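Dehydroquinate synthase (Thermus thermophilus, PDB 1UJN) probably catalyses the conversion of 3-deoxy-D-arabino-heptulosonate 7-phosphate to 3-dehydroquinate, the second step of chorismate biosynthesis, using NAD(+) and a divalent metal ion. Local coordinates at residues 14-19 and 152-157. Numbering follows the deposited sequence.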
ATOM      1  N   ILE A  14      -2.501 -18.438 -13.555  1.00 18.86           N
ATOM      2  CA  ILE A  14      -3.606 -17.767 -14.229  1.00 17.60           C
ATOM      3  C   ILE A  14      -4.294 -18.880 -15.008  1.00 19.28           C
ATOM      4  O   ILE A  14      -3.694 -19.480 -15.902  1.00 19.51           O
ATOM      5  CB  ILE A  14      -3.126 -16.691 -15.233  1.00 19.54           C
ATOM      6  CG1 ILE A  14      -2.460 -15.528 -14.494  1.00 19.78           C
ATOM      7  CG2 ILE A  14      -4.314 -16.198 -16.059  1.00 20.23           C
ATOM      8  CD1 ILE A  14      -1.791 -14.514 -15.417  1.00 20.55           C
ATOM      9  N   LEU A  15      -5.540 -19.171 -14.651  1.00 16.87           N
ATOM     10  CA  LEU A  15      -6.302 -20.222 -15.326  1.00 19.11           C
ATOM     11  C   LEU A  15      -7.344 -19.591 -16.229  1.00 19.97           C
ATOM     12  O   LEU A  15      -8.029 -18.653 -15.831  1.00 19.35           O
ATOM     13  CB  LEU A  15      -7.020 -21.114 -14.306  1.00 19.40           C
ATOM     14  CG  LEU A  15      -6.212 -22.144 -13.511  1.00 20.71           C
ATOM     15  CD1 LEU A  15      -5.734 -23.257 -14.443  1.00 22.34           C
ATOM     16  CD2 LEU A  15      -5.035 -21.455 -12.835  1.00 19.12           C
ATOM     17  N   VAL A  16      -7.469 -20.115 -17.446  1.00 20.00           N
ATOM     18  CA  VAL A  16      -8.455 -19.604 -18.392  1.00 22.58           C
ATOM     19  C   VAL A  16      -9.157 -20.803 -19.028  1.00 22.80           C
ATOM     20  O   VAL A  16      -8.514 -21.629 -19.667  1.00 24.41           O
ATOM     21  CB  VAL A  16      -7.787 -18.767 -19.506  1.00 24.54           C
ATOM     22  CG1 VAL A  16      -8.855 -18.171 -20.419  1.00 24.37           C
ATOM     23  CG2 VAL A  16      -6.930 -17.661 -18.889  1.00 22.96           C
ATOM     24  N   GLY A  17     -10.468 -20.904 -18.833  1.00 24.00           N
ATOM     25  CA  GLY A  17     -11.204 -22.017 -19.409  1.00 25.51           C
ATOM     26  C   GLY A  17     -12.557 -22.210 -18.759  1.00 26.32           C
ATOM     27  O   GLY A  17     -13.055 -21.318 -18.074  1.00 25.93           O
ATOM     28  N   GLU A  18     -13.167 -23.369 -18.981  1.00 27.97           N
ATOM     29  CA  GLU A  18     -14.467 -23.654 -18.390  1.00 29.76           C
ATOM     30  C   GLU A  18     -14.286 -24.626 -17.239  1.00 28.73           C
ATOM     31  O   GLU A  18     -13.782 -25.734 -17.419  1.00 28.94           O
ATOM     32  CB  GLU A  18     -15.418 -24.232 -19.440  1.00 33.19           C
ATOM     33  CG  GLU A  18     -15.817 -23.219 -20.505  1.00 38.47           C
ATOM     34  CD  GLU A  18     -16.788 -23.781 -21.526  1.00 42.84           C
ATOM     35  OE1 GLU A  18     -17.791 -24.407 -21.117  1.00 43.29           O
ATOM     36  OE2 GLU A  18     -16.550 -23.586 -22.737  1.00 44.94           O
ATOM     37  N   GLY A  19     -14.691 -24.193 -16.052  1.00 28.58           N
ATOM     38  CA  GLY A  19     -14.559 -25.020 -14.871  1.00 28.66           C
ATOM     39  C   GLY A  19     -13.317 -24.637 -14.091  1.00 27.20           C
ATOM     40  O   GLY A  19     -12.670 -25.490 -13.491  1.00 28.04           O
ATOM     41  N   VAL A 152      -5.361 -16.193 -10.429  1.00 16.06           N
ATOM     42  CA  VAL A 152      -6.362 -15.564 -11.300  1.00 16.00           C
ATOM     43  C   VAL A 152      -7.119 -16.703 -11.973  1.00 15.73           C
ATOM     44  O   VAL A 152      -6.506 -17.589 -12.564  1.00 16.70           O
ATOM     45  CB  VAL A 152      -5.720 -14.689 -12.392  1.00 15.73           C
ATOM     46  CG1 VAL A 152      -6.803 -14.107 -13.306  1.00 16.60           C
ATOM     47  CG2 VAL A 152      -4.931 -13.552 -11.749  1.00 17.84           C
ATOM     48  N   TYR A 153      -8.441 -16.673 -11.875  1.00 14.87           N
ATOM     49  CA  TYR A 153      -9.279 -17.727 -12.436  1.00 16.58           C
ATOM     50  C   TYR A 153     -10.352 -17.124 -13.323  1.00 18.25           C
ATOM     51  O   TYR A 153     -11.328 -16.557 -12.830  1.00 18.97           O
ATOM     52  CB  TYR A 153      -9.891 -18.526 -11.282  1.00 17.00           C
ATOM     53  CG  TYR A 153      -8.820 -19.154 -10.413  1.00 18.22           C
ATOM     54  CD1 TYR A 153      -8.304 -20.413 -10.717  1.00 20.21           C
ATOM     55  CD2 TYR A 153      -8.239 -18.442  -9.357  1.00 19.33           C
ATOM     56  CE1 TYR A 153      -7.230 -20.946  -9.998  1.00 19.35           C
ATOM     57  CE2 TYR A 153      -7.161 -18.965  -8.639  1.00 17.52           C
ATOM     58  CZ  TYR A 153      -6.664 -20.213  -8.969  1.00 19.15           C
ATOM     59  OH  TYR A 153      -5.571 -20.728  -8.304  1.00 20.38           O
ATOM     60  N   ALA A 154     -10.147 -17.255 -14.635  1.00 20.07           N
ATOM     61  CA  ALA A 154     -11.048 -16.714 -15.651  1.00 20.75           C
ATOM     62  C   ALA A 154     -12.002 -17.766 -16.188  1.00 21.97           C
ATOM     63  O   ALA A 154     -11.631 -18.585 -17.034  1.00 21.45           O
ATOM     64  CB  ALA A 154     -10.236 -16.115 -16.802  1.00 19.23           C
ATOM     65  N   GLU A 155     -13.227 -17.732 -15.682  1.00 22.17           N
ATOM     66  CA  GLU A 155     -14.275 -18.662 -16.080  1.00 23.45           C
ATOM     67  C   GLU A 155     -14.921 -18.110 -17.339  1.00 23.59           C
ATOM     68  O   GLU A 155     -15.665 -17.136 -17.279  1.00 24.71           O
ATOM     69  CB  GLU A 155     -15.314 -18.770 -14.966  1.00 25.32           C
ATOM     70  CG  GLU A 155     -16.515 -19.629 -15.317  1.00 28.69           C
ATOM     71  CD  GLU A 155     -16.112 -20.988 -15.833  1.00 29.88           C
ATOM     72  OE1 GLU A 155     -15.426 -21.732 -15.096  1.00 29.42           O
ATOM     73  OE2 GLU A 155     -16.478 -21.312 -16.984  1.00 31.94           O
ATOM     74  N   LEU A 156     -14.639 -18.735 -18.474  1.00 27.13           N
ATOM     75  CA  LEU A 156     -15.184 -18.269 -19.742  1.00 29.09           C
ATOM     76  C   LEU A 156     -16.714 -18.289 -19.791  1.00 28.97           C
ATOM     77  O   LEU A 156     -17.321 -17.495 -20.501  1.00 29.30           O
ATOM     78  CB  LEU A 156     -14.585 -19.090 -20.892  1.00 31.02           C
ATOM     79  CG  LEU A 156     -13.053 -19.004 -20.948  1.00 32.02           C
ATOM     80  CD1 LEU A 156     -12.517 -19.841 -22.101  1.00 34.44           C
ATOM     81  CD2 LEU A 156     -12.626 -17.548 -21.106  1.00 31.91           C
ATOM     82  N   ARG A 157     -17.343 -19.179 -19.031  1.00 30.04           N
ATOM     83  CA  ARG A 157     -18.793 -19.217 -19.046  1.00 33.39           C
ATOM     84  C   ARG A 157     -19.366 -17.896 -18.552  1.00 34.80           C
ATOM     85  O   ARG A 157     -20.509 -17.546 -18.816  1.00 35.55           O
ATOM     86  CB  ARG A 157     -19.250 -20.357 -18.135  1.00 35.89           C
ATOM     87  CG  ARG A 157     -20.770 -20.513 -18.118  1.00 42.35           C
ATOM     88  CD  ARG A 157     -21.206 -21.821 -17.448  1.00 45.27           C
ATOM     89  NE  ARG A 157     -20.437 -22.054 -16.223  1.00 50.63           N
ATOM     90  CZ  ARG A 157     -20.908 -21.510 -15.085  1.00 51.25           C
ATOM     91  NH1 ARG A 157     -22.025 -20.802 -15.100  1.00 52.78           N
ATOM     92  NH2 ARG A 157     -20.243 -21.691 -13.940  1.00 52.37           N
TER
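Leu-15 lies beside the ring of Tyr-153, the two side chains pointing the same way; CD2 of Leu-15 meets CE1 of Tyr-153 obliquely at 3.6 Å, while Val-20, Val-24 and Pro-25 also touch the tyrosine. The second flat group, the Glu-155 carboxylate, is gripped through both oxygens: OE1 offers its syn lone pair to Gly-19 N at 2.7 Å and also accepts Val-20 N, and OE2 takes Arg-157 N at 3.1 Å from the anti side, 17° out of plane. CG of Glu-155 is anti to the backbone N (chi1 175°), and a bend at chi2 (52°) places its CD 3.5 Å from Gly-19 N. Both groups project from one face of a parallel strand pair in the mixed sheet of the N-terminal domain, joined by Leu-15 N to Val-152 O and Ala-154 N to Leu-15 O, both 2.8 Å. On the face bearing Ile-14, Val-16 and Ala-154, CG1 of Val-16 packs on CD2 of Leu-156 at 3.9 Å. Gly-17 O receives Leu-156 N from above its carbonyl plane; at the backbone angles of Gly-17 a CB would clash with the preceding carbonyl. An alanine at Glu-155 would probably leave the amides of Gly-19, Val-20 and Arg-157 without the carboxylate oxygens that accept them and let residues 18-19 shift. Three backbone N-H groups thus converge on one carboxylate, probably stabilising its negative charge where residues 17-19 leave the sheet.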